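ESXA (Geobacillus thermodenitrificans, PDB 3ZBH) is of unknown function but, as a WXG100 (ESAT-6) family protein, is probably a small helical substrate of a type VII secretion system. Local coordinates at residues B[7-11]-B[12-16]; B[73-76]-B[77-81]. All blocks are in the same frame, centred on the assembly; numbering follows the deposited sequence.

Contact 1 of 2, residues B[7-11]-B[12-16]; sequences IRLTP and EELRG
A capping box closes the N-terminal end of helix 11-45, with Thr10 at the N-cap and Glu13 three residues on, each side chain taking up the backbone N-H of the other. Thr10 OG1 accepts from Glu13 N at 3.2 Å and 161°. Its first torsion, chi1 70°, sets the hydroxyl between the backbone N and the carbonyl carbon, turned to the first turn of the helix. In return Glu13 reaches back with its chain extended beyond CG, crossing the threonine side chain at about a right angle. Its OE1 takes the N-H of Thr10 at 3.0 Å from well above the carboxylate plane and lies 3.4 Å from Leu9 CA. The other oxygen, OE2, is bridged by a water to Arg8 O, which ties the loop to the box. Regular helix bonding starts at once, Leu14 N to Thr10 O at 3.2 Å and Arg15 N to Pro11 O at 2.9 Å. Leu9 CB packs on Leu14 CD1 at 4.2 Å, and both leucines also touch the second subunit. Arg15 brings NH1 to 3.8 Å from Pro11 CB, while its NH2 makes a salt bridge with Glu87 of helix 48-95. Cutting Glu13 back to an alanine would remove the carboxylate, and Thr10 N would probably lose its acceptor and Arg8 O its water bridge. The helix's positive end, near this carboxylate, would probably favour its charged form.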
loop_
_atom_site.group_PDB
_atom_site.type_symbol
_atom_site.label_atom_id
_atom_site.label_comp_id
_atom_site.label_asym_id
_atom_site.label_seq_id
_atom_site.Cartn_x
_atom_site.Cartn_y
_atom_site.Cartn_z
ATOM N N ILE B 7 -27.429 0.621 10.959
ATOM C CA ILE B 7 -27.714 0.251 9.586
ATOM C C ILE B 7 -28.477 -1.074 9.535
ATOM O O ILE B 7 -28.095 -2.071 10.167
ATOM C CB ILE B 7 -26.402 0.184 8.745
ATOM C CG1 ILE B 7 -25.641 1.523 8.822
ATOM C CG2 ILE B 7 -26.668 -0.188 7.278
ATOM C CD1 ILE B 7 -26.250 2.663 8.014
ATOM N N ARG B 8 -29.554 -1.085 8.771
ATOM C CA ARG B 8 -30.160 -2.325 8.369
ATOM C C ARG B 8 -29.418 -2.824 7.122
ATOM O O ARG B 8 -29.656 -2.345 6.024
ATOM C CB ARG B 8 -31.645 -2.115 8.118
ATOM C CG ARG B 8 -32.369 -1.645 9.390
ATOM C CD ARG B 8 -33.873 -1.581 9.211
ATOM N NE ARG B 8 -34.533 -0.994 10.387
ATOM C CZ ARG B 8 -35.714 -1.392 10.881
ATOM N NH1 ARG B 8 -36.391 -2.392 10.325
ATOM N NH2 ARG B 8 -36.215 -0.794 11.959
ATOM N N LEU B 9 -28.519 -3.790 7.304
ATOM C CA LEU B 9 -27.580 -4.159 6.224
ATOM C C LEU B 9 -28.245 -4.804 5.024
ATOM O O LEU B 9 -29.219 -5.559 5.176
ATOM C CB LEU B 9 -26.472 -5.088 6.754
ATOM C CG LEU B 9 -25.565 -4.515 7.846
ATOM C CD1 LEU B 9 -24.790 -5.646 8.533
ATOM C CD2 LEU B 9 -24.617 -3.458 7.298
ATOM N N THR B 10 -27.677 -4.547 3.833
ATOM C CA THR B 10 -28.153 -5.179 2.601
ATOM C C THR B 10 -27.041 -5.973 1.871
ATOM O O THR B 10 -25.853 -5.688 2.025
ATOM C CB THR B 10 -28.717 -4.140 1.584
ATOM O OG1 THR B 10 -27.641 -3.361 1.064
ATOM C CG2 THR B 10 -29.716 -3.229 2.208
ATOM N N PRO B 11 -27.432 -6.951 1.054
ATOM C CA PRO B 11 -26.435 -7.703 0.293
ATOM C C PRO B 11 -25.601 -6.812 -0.634
ATOM O O PRO B 11 -24.402 -7.044 -0.749
ATOM C CB PRO B 11 -27.267 -8.738 -0.484
ATOM C CG PRO B 11 -28.529 -8.883 0.306
ATOM C CD PRO B 11 -28.776 -7.562 0.990
ATOM N N GLU B 12 -26.208 -5.812 -1.269
ATOM C CA GLU B 12 -25.435 -4.917 -2.154
ATOM C C GLU B 12 -24.400 -4.084 -1.398
ATOM O O GLU B 12 -23.311 -3.854 -1.908
ATOM C CB GLU B 12 -26.326 -4.008 -3.012
ATOM C CG GLU B 12 -25.527 -3.108 -3.971
ATOM C CD GLU B 12 -24.480 -3.870 -4.789
ATOM O OE1 GLU B 12 -24.811 -4.958 -5.319
ATOM O OE2 GLU B 12 -23.322 -3.387 -4.912
ATOM N N GLU B 13 -24.730 -3.640 -0.188
ATOM C CA GLU B 13 -23.744 -2.962 0.653
ATOM C C GLU B 13 -22.548 -3.854 0.905
ATOM O O GLU B 13 -21.412 -3.420 0.789
ATOM C CB GLU B 13 -24.351 -2.528 1.994
ATOM C CG GLU B 13 -25.249 -1.311 1.860
ATOM C CD GLU B 13 -26.267 -1.151 2.991
ATOM O OE1 GLU B 13 -26.249 -1.932 3.957
ATOM O OE2 GLU B 13 -27.097 -0.231 2.892
ATOM N N LEU B 14 -22.811 -5.101 1.294
ATOM C CA LEU B 14 -21.737 -6.055 1.580
ATOM C C LEU B 14 -20.876 -6.366 0.358
ATOM O O LEU B 14 -19.658 -6.472 0.472
ATOM C CB LEU B 14 -22.315 -7.357 2.140
ATOM C CG LEU B 14 -22.428 -7.371 3.686
ATOM C CD1 LEU B 14 -23.295 -6.250 4.208
ATOM C CD2 LEU B 14 -22.998 -8.699 4.178
ATOM N N ARG B 15 -21.518 -6.558 -0.793
ATOM C CA ARG B 15 -20.763 -6.806 -2.031
ATOM C C ARG B 15 -19.917 -5.608 -2.431
ATOM O O ARG B 15 -18.807 -5.768 -2.938
ATOM C CB ARG B 15 -21.696 -7.183 -3.169
ATOM C CG ARG B 15 -22.311 -8.541 -2.947
ATOM C CD ARG B 15 -23.400 -8.886 -3.943
ATOM N NE ARG B 15 -23.811 -10.265 -3.661
ATOM C CZ ARG B 15 -25.070 -10.684 -3.633
ATOM N NH1 ARG B 15 -26.061 -9.832 -3.879
ATOM N NH2 ARG B 15 -25.320 -11.953 -3.365
ATOM N N GLY B 16 -20.483 -4.419 -2.270
ATOM C CA GLY B 16 -19.724 -3.167 -2.452
ATOM C C GLY B 16 -18.434 -3.130 -1.638
ATOM O O GLY B 16 -17.357 -2.767 -2.142
HETATM O O HOH W 1 -29.181 -0.146 4.356
#

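Contact 2 of 2, residues B[73-76]-B[77-81]; sequences NEVG and QQLHN. With ACT (acetate ion), chain N.
Near the middle of helix 48-95, Gly76 O receives His80 N at 3.1 Å, the donor tilted 25° from the carbonyl plane, and the ring of His80 lies obliquely near the same carbonyl, ND1 3.3 Å from Gly76 O. Gln77, next in the chain, gives its backbone N-H to Asn73 O at 2.9 Å while its CB rests 3.5 Å from that oxygen. With CG anti to the backbone N (chi1 178°) and the chain bent at the next bond, its amide turns along the helix, and NE2 reaches Asn81 OD1 at 3.1 Å, a side-chain bond one turn long that meets the oxygen from above its carbonyl plane. The backbone bonds belong to the i to i+4 ladder of an alpha helix, here in the second arm of the helical hairpin that defines the WXG100 fold. On the buried side Val75 and Leu79 lie alongside each other and point the same way, CG1 to CD1 at 3.7 Å. Val75 packs on Tyr21 and Leu79 on Val17 and Ala18 of helix 11-45, while Phe54 and Trp46 of the second subunit meet Val75 and Leu79 respectively. At its outer end the His80 ring points an edge at an acetate, probably from the crystallisation liquor: NE2 donates to OXT at 2.9 Å, in the ring plane, and Arg19 NH1 holds the same ion.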
loop_
_atom_site.group_PDB
_atom_site.type_symbol
_atom_site.label_atom_id
_atom_site.label_comp_id
_atom_site.label_asym_id
_atom_site.label_seq_id
_atom_site.Cartn_x
_atom_site.Cartn_y
_atom_site.Cartn_z
ATOM N N ASN B 73 -7.890 -10.066 0.605
ATOM C CA ASN B 73 -8.655 -11.031 -0.231
ATOM C C ASN B 73 -9.528 -12.001 0.574
ATOM O O ASN B 73 -10.614 -12.376 0.130
ATOM C CB ASN B 73 -7.699 -11.837 -1.101
ATOM C CG ASN B 73 -7.301 -11.100 -2.353
ATOM O OD1 ASN B 73 -8.138 -10.530 -3.067
ATOM N ND2 ASN B 73 -6.026 -11.095 -2.629
ATOM N N GLU B 74 -9.025 -12.465 1.713
ATOM C CA GLU B 74 -9.810 -13.366 2.576
ATOM C C GLU B 74 -11.054 -12.637 3.090
ATOM O O GLU B 74 -12.143 -13.204 3.104
ATOM C CB GLU B 74 -8.980 -13.867 3.761
ATOM C CG GLU B 74 -7.917 -14.844 3.300
ATOM C CD GLU B 74 -7.056 -15.414 4.405
ATOM O OE1 GLU B 74 -6.827 -14.756 5.456
ATOM O OE2 GLU B 74 -6.556 -16.526 4.170
ATOM N N VAL B 75 -10.881 -11.382 3.513
ATOM C CA VAL B 75 -12.038 -10.539 3.905
ATOM C C VAL B 75 -12.998 -10.356 2.735
ATOM O O VAL B 75 -14.202 -10.485 2.888
ATOM C CB VAL B 75 -11.580 -9.157 4.456
ATOM C CG1 VAL B 75 -12.798 -8.221 4.685
ATOM C CG2 VAL B 75 -10.810 -9.332 5.767
ATOM N N GLY B 76 -12.455 -10.059 1.545
ATOM C CA GLY B 76 -13.305 -9.882 0.384
ATOM C C GLY B 76 -14.132 -11.122 0.130
ATOM O O GLY B 76 -15.330 -11.046 -0.165
ATOM N N GLN B 77 -13.477 -12.278 0.235
ATOM C CA GLN B 77 -14.176 -13.514 -0.038
ATOM C C GLN B 77 -15.288 -13.768 1.010
ATOM O O GLN B 77 -16.406 -14.183 0.656
ATOM C CB GLN B 77 -13.204 -14.698 -0.076
ATOM C CG GLN B 77 -13.925 -16.034 -0.320
ATOM C CD GLN B 77 -14.624 -16.042 -1.660
ATOM O OE1 GLN B 77 -13.962 -15.944 -2.694
ATOM N NE2 GLN B 77 -15.960 -16.124 -1.663
ATOM N N GLN B 78 -14.977 -13.565 2.280
ATOM C CA GLN B 78 -15.975 -13.817 3.359
ATOM C C GLN B 78 -17.154 -12.825 3.314
ATOM O O GLN B 78 -18.280 -13.170 3.692
ATOM C CB GLN B 78 -15.302 -13.768 4.736
ATOM C CG GLN B 78 -14.402 -14.973 5.059
ATOM C CD GLN B 78 -15.051 -16.348 4.784
ATOM O OE1 GLN B 78 -14.339 -17.290 4.452
ATOM N NE2 GLN B 78 -16.390 -16.460 4.897
ATOM N N LEU B 79 -16.891 -11.599 2.863
ATOM C CA LEU B 79 -17.968 -10.610 2.626
ATOM C C LEU B 79 -18.907 -10.994 1.495
ATOM O O LEU B 79 -20.117 -10.817 1.583
ATOM C CB LEU B 79 -17.393 -9.219 2.354
ATOM C CG LEU B 79 -16.870 -8.498 3.614
ATOM C CD1 LEU B 79 -16.024 -7.295 3.247
ATOM C CD2 LEU B 79 -18.043 -8.080 4.500
ATOM N N HIS B 80 -18.341 -11.499 0.410
ATOM C CA HIS B 80 -19.166 -12.067 -0.638
ATOM C C HIS B 80 -19.983 -13.221 -0.112
ATOM O O HIS B 80 -21.158 -13.328 -0.445
ATOM C CB HIS B 80 -18.316 -12.523 -1.825
ATOM C CG HIS B 80 -18.015 -11.417 -2.805
ATOM N ND1 HIS B 80 -16.768 -11.055 -3.117
ATOM C CD2 HIS B 80 -18.860 -10.596 -3.547
ATOM C CE1 HIS B 80 -16.796 -10.062 -4.029
ATOM N NE2 HIS B 80 -18.074 -9.779 -4.286
ATOM N N ASN B 81 -19.377 -14.095 0.681
ATOM C CA ASN B 81 -20.140 -15.219 1.267
ATOM C C ASN B 81 -21.280 -14.707 2.148
ATOM O O ASN B 81 -22.396 -15.231 2.089
ATOM C CB ASN B 81 -19.254 -16.138 2.124
ATOM C CG ASN B 81 -18.295 -16.957 1.300
ATOM O OD1 ASN B 81 -18.404 -17.006 0.084
ATOM N ND2 ASN B 81 -17.323 -17.567 1.954
HETATM C C ACT N . -19.741 -9.332 -7.019
HETATM O O ACT N . -20.786 -9.890 -6.606
HETATM O OXT ACT N . -19.302 -8.277 -6.495
HETATM C CH3 ACT N . -18.978 -9.948 -8.158
#

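How the contacts relate
Contact 1 comes first along the chain, at the start of helix 11-45, and contact 2 follows on helix 48-95, the other arm of the hairpin. Their centres are about 13 Å apart, on the same side of the chain's centre, because the antiparallel arms bring the 12-16 turn alongside residues 79 and 80. There the two contacts touch: Leu14 O lies 4.0 Å from Leu79 CB, and Arg15 CG lies 4.1 Å from His80 CD2. Both also reach the second subunit, so the capped helix start and the mid-helix turn take part in the packing between arms as well as in the dimer.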